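Local coordinates for protein D-alanyl-D-alanine carboxypeptidase (Streptococcus pneumoniae R6, PDB 1XP4) that probably removes the terminal D-alanine from peptidoglycan precursor peptides, as a penicillin-binding serine carboxypeptidase of the S11 family, at residues Phe10-Lys15 with Ile27-Asp32. Numbering follows the deposited sequence.
Sequences FTIAAK and ILYEKD
The ammonium group of Lys31 is held by two backbone carbonyls of segment 10-15, the loop before strand 17-21: its NZ donates to Ala14 O at 2.8 Å and to Ile12 O at 3.1 Å. NZ stands above the carbonyl plane of Ala14 but lies nearly along the C=O axis of Ile12 (169°). CG of Lys31 is anti to the backbone N and the chain beyond it is fully extended, carrying the charge from strand 26-31 across to the carbonyls, a reach that suits lysine. Ile12 O also receives a weak bond from Ala14 N across the inverse gamma turn centred on Ala13, so the carbonyls on either side of Ala13 both meet the amine. Strand 26-31 is an outermost strand of the five-stranded antiparallel sheet of the penicillin-binding domain; a classic beta bulge sets Leu28 and Tyr29 together against Ala19 of the neighbouring strand. Tyr29 OH accepts a weak hydrogen bond from Ile12 N at 3.5 Å. The Tyr29 ring presents a face to the edge of Phe10 in a T-shaped pair, centroids 5.2 Å apart and planes at 60°, with Phe10 CE2 above the rim. Tyrosine suits the place because its hydroxyl meets a backbone N-H while its ring packs on Phe10. CG2 of beta-branched Ile12 touches both Lys31 CD (3.7 Å) and Tyr29 CE2 (3.9 Å). Helix 262-277 adjoins this packing, Leu270 touching both Ile12 and Tyr29 while Tyr273 stacks on Phe10.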
ATOM      1  N   PHE A  10     -11.433 -19.479 -10.642  1.00 27.28           N
ATOM      2  CA  PHE A  10     -10.025 -18.989 -10.723  1.00 26.90           C
ATOM      3  C   PHE A  10      -9.197 -19.263  -9.473  1.00 26.46           C
ATOM      4  O   PHE A  10      -9.666 -19.076  -8.353  1.00 25.92           O
ATOM      5  CB  PHE A  10      -9.991 -17.481 -10.988  1.00 24.47           C
ATOM      6  CG  PHE A  10      -8.632 -16.857 -10.768  1.00 21.90           C
ATOM      7  CD1 PHE A  10      -7.597 -17.062 -11.676  1.00 21.95           C
ATOM      8  CD2 PHE A  10      -8.378 -16.091  -9.637  1.00 20.52           C
ATOM      9  CE1 PHE A  10      -6.321 -16.508 -11.457  1.00 21.00           C
ATOM     10  CE2 PHE A  10      -7.106 -15.535  -9.412  1.00 21.45           C
ATOM     11  CZ  PHE A  10      -6.079 -15.746 -10.326  1.00 18.25           C
ATOM     12  N   THR A  11      -7.955 -19.688  -9.689  1.00 26.98           N
ATOM     13  CA  THR A  11      -7.009 -19.962  -8.610  1.00 27.47           C
ATOM     14  C   THR A  11      -5.667 -19.370  -9.025  1.00 25.43           C
ATOM     15  O   THR A  11      -5.292 -19.431 -10.196  1.00 28.69           O
ATOM     16  CB  THR A  11      -6.806 -21.463  -8.383  1.00 28.09           C
ATOM     17  OG1 THR A  11      -8.076 -22.090  -8.199  1.00 30.92           O
ATOM     18  CG2 THR A  11      -5.947 -21.700  -7.144  1.00 30.01           C
ATOM     19  N   ILE A  12      -4.942 -18.801  -8.071  1.00 21.65           N
ATOM     20  CA  ILE A  12      -3.657 -18.201  -8.379  1.00 18.67           C
ATOM     21  C   ILE A  12      -2.517 -19.173  -8.131  1.00 19.02           C
ATOM     22  O   ILE A  12      -2.555 -19.963  -7.190  1.00 21.78           O
ATOM     23  CB  ILE A  12      -3.438 -16.918  -7.555  1.00 18.76           C
ATOM     24  CG1 ILE A  12      -2.186 -16.195  -8.056  1.00 17.01           C
ATOM     25  CG2 ILE A  12      -3.353 -17.255  -6.064  1.00 12.97           C
ATOM     26  CD1 ILE A  12      -2.233 -14.688  -7.844  1.00 20.11           C
ATOM     27  N   ALA A  13      -1.506 -19.114  -8.988  1.00 18.88           N
ATOM     28  CA  ALA A  13      -0.350 -19.993  -8.880  1.00 18.17           C
ATOM     29  C   ALA A  13       0.654 -19.436  -7.873  1.00 18.87           C
ATOM     30  O   ALA A  13       1.817 -19.164  -8.202  1.00 20.88           O
ATOM     31  CB  ALA A  13       0.297 -20.158 -10.244  1.00 14.55           C
ATOM     32  N   ALA A  14       0.181 -19.264  -6.645  1.00 18.41           N
ATOM     33  CA  ALA A  14       0.993 -18.743  -5.550  1.00 20.77           C
ATOM     34  C   ALA A  14       0.424 -19.357  -4.279  1.00 21.39           C
ATOM     35  O   ALA A  14      -0.761 -19.687  -4.236  1.00 21.97           O
ATOM     36  CB  ALA A  14       0.889 -17.223  -5.497  1.00 18.63           C
ATOM     37  N   LYS A  15       1.253 -19.519  -3.252  1.00 20.21           N
ATOM     38  CA  LYS A  15       0.778 -20.121  -2.014  1.00 19.78           C
ATOM     39  C   LYS A  15      -0.148 -19.208  -1.234  1.00 18.49           C
ATOM     40  O   LYS A  15      -1.081 -19.681  -0.591  1.00 20.04           O
ATOM     41  CB  LYS A  15       1.951 -20.527  -1.120  1.00 22.21           C
ATOM     42  CG  LYS A  15       2.832 -21.592  -1.723  1.00 27.29           C
ATOM     43  CD  LYS A  15       3.604 -22.358  -0.659  1.00 29.95           C
ATOM     44  CE  LYS A  15       4.541 -23.387  -1.298  1.00 32.52           C
ATOM     45  NZ  LYS A  15       3.821 -24.315  -2.225  1.00 32.52           N
ATOM     46  N   ILE A  27     -11.970  -6.400  -0.082  1.00 13.18           N
ATOM     47  CA  ILE A  27     -11.271  -7.582  -0.571  1.00 15.00           C
ATOM     48  C   ILE A  27     -11.923  -8.150  -1.835  1.00 16.23           C
ATOM     49  O   ILE A  27     -13.118  -8.446  -1.856  1.00 17.51           O
ATOM     50  CB  ILE A  27     -11.215  -8.660   0.533  1.00 13.79           C
ATOM     51  CG1 ILE A  27     -10.431  -8.109   1.731  1.00 12.63           C
ATOM     52  CG2 ILE A  27     -10.599  -9.935  -0.011  1.00  8.90           C
ATOM     53  CD1 ILE A  27     -10.466  -8.983   2.964  1.00 12.58           C
ATOM     54  N   LEU A  28     -11.127  -8.299  -2.888  1.00 16.64           N
ATOM     55  CA  LEU A  28     -11.632  -8.811  -4.156  1.00 17.65           C
ATOM     56  C   LEU A  28     -11.250 -10.273  -4.406  1.00 18.50           C
ATOM     57  O   LEU A  28     -11.954 -11.003  -5.109  1.00 21.12           O
ATOM     58  CB  LEU A  28     -11.111  -7.938  -5.298  1.00 17.83           C
ATOM     59  CG  LEU A  28     -11.388  -6.440  -5.163  1.00 18.77           C
ATOM     60  CD1 LEU A  28     -10.746  -5.702  -6.326  1.00 17.40           C
ATOM     61  CD2 LEU A  28     -12.892  -6.194  -5.122  1.00 17.93           C
ATOM     62  N   TYR A  29     -10.125 -10.691  -3.839  1.00 16.09           N
ATOM     63  CA  TYR A  29      -9.650 -12.054  -3.993  1.00 14.46           C
ATOM     64  C   TYR A  29      -8.711 -12.429  -2.861  1.00 18.37           C
ATOM     65  O   TYR A  29      -7.935 -11.605  -2.371  1.00 18.48           O
ATOM     66  CB  TYR A  29      -8.899 -12.232  -5.306  1.00 13.15           C
ATOM     67  CG  TYR A  29      -8.377 -13.638  -5.466  1.00 10.06           C
ATOM     68  CD1 TYR A  29      -9.206 -14.654  -5.917  1.00 10.67           C
ATOM     69  CD2 TYR A  29      -7.085 -13.972  -5.075  1.00  8.53           C
ATOM     70  CE1 TYR A  29      -8.773 -15.968  -5.970  1.00 10.85           C
ATOM     71  CE2 TYR A  29      -6.643 -15.286  -5.122  1.00  9.92           C
ATOM     72  CZ  TYR A  29      -7.495 -16.276  -5.570  1.00 10.02           C
ATOM     73  OH  TYR A  29      -7.084 -17.582  -5.625  1.00 13.60           O
ATOM     74  N   GLU A  30      -8.753 -13.692  -2.466  1.00 19.59           N
ATOM     75  CA  GLU A  30      -7.900 -14.134  -1.387  1.00 21.00           C
ATOM     76  C   GLU A  30      -7.631 -15.628  -1.454  1.00 21.70           C
ATOM     77  O   GLU A  30      -8.431 -16.390  -1.999  1.00 21.64           O
ATOM     78  CB  GLU A  30      -8.548 -13.734  -0.052  1.00 21.49           C
ATOM     79  CG  GLU A  30      -8.797 -14.846   0.952  1.00 23.57           C
ATOM     80  CD  GLU A  30      -9.836 -15.849   0.502  1.00 25.60           C
ATOM     81  OE1 GLU A  30     -10.927 -15.421   0.069  1.00 31.08           O
ATOM     82  OE2 GLU A  30      -9.569 -17.068   0.591  1.00 24.64           O
ATOM     83  N   LYS A  31      -6.480 -16.026  -0.918  1.00 21.48           N
ATOM     84  CA  LYS A  31      -6.069 -17.423  -0.858  1.00 21.79           C
ATOM     85  C   LYS A  31      -5.051 -17.551   0.264  1.00 22.66           C
ATOM     86  O   LYS A  31      -3.910 -17.111   0.117  1.00 25.44           O
ATOM     87  CB  LYS A  31      -5.440 -17.872  -2.176  1.00 20.05           C
ATOM     88  CG  LYS A  31      -4.846 -19.262  -2.095  1.00 18.98           C
ATOM     89  CD  LYS A  31      -4.244 -19.700  -3.406  1.00 22.80           C
ATOM     90  CE  LYS A  31      -3.456 -20.984  -3.222  1.00 26.37           C
ATOM     91  NZ  LYS A  31      -2.895 -21.492  -4.507  1.00 30.65           N
ATOM     92  N   ASP A  32      -5.464 -18.148   1.379  1.00 23.14           N
ATOM     93  CA  ASP A  32      -4.589 -18.316   2.535  1.00 23.35           C
ATOM     94  C   ASP A  32      -3.919 -16.960   2.792  1.00 23.49           C
ATOM     95  O   ASP A  32      -2.691 -16.841   2.812  1.00 25.28           O
ATOM     96  CB  ASP A  32      -3.542 -19.393   2.240  1.00 24.55           C
ATOM     97  CG  ASP A  32      -3.023 -20.072   3.500  1.00 29.39           C
ATOM     98  OD1 ASP A  32      -3.478 -19.716   4.609  1.00 32.58           O
ATOM     99  OD2 ASP A  32      -2.162 -20.972   3.388  1.00 31.15           O
TER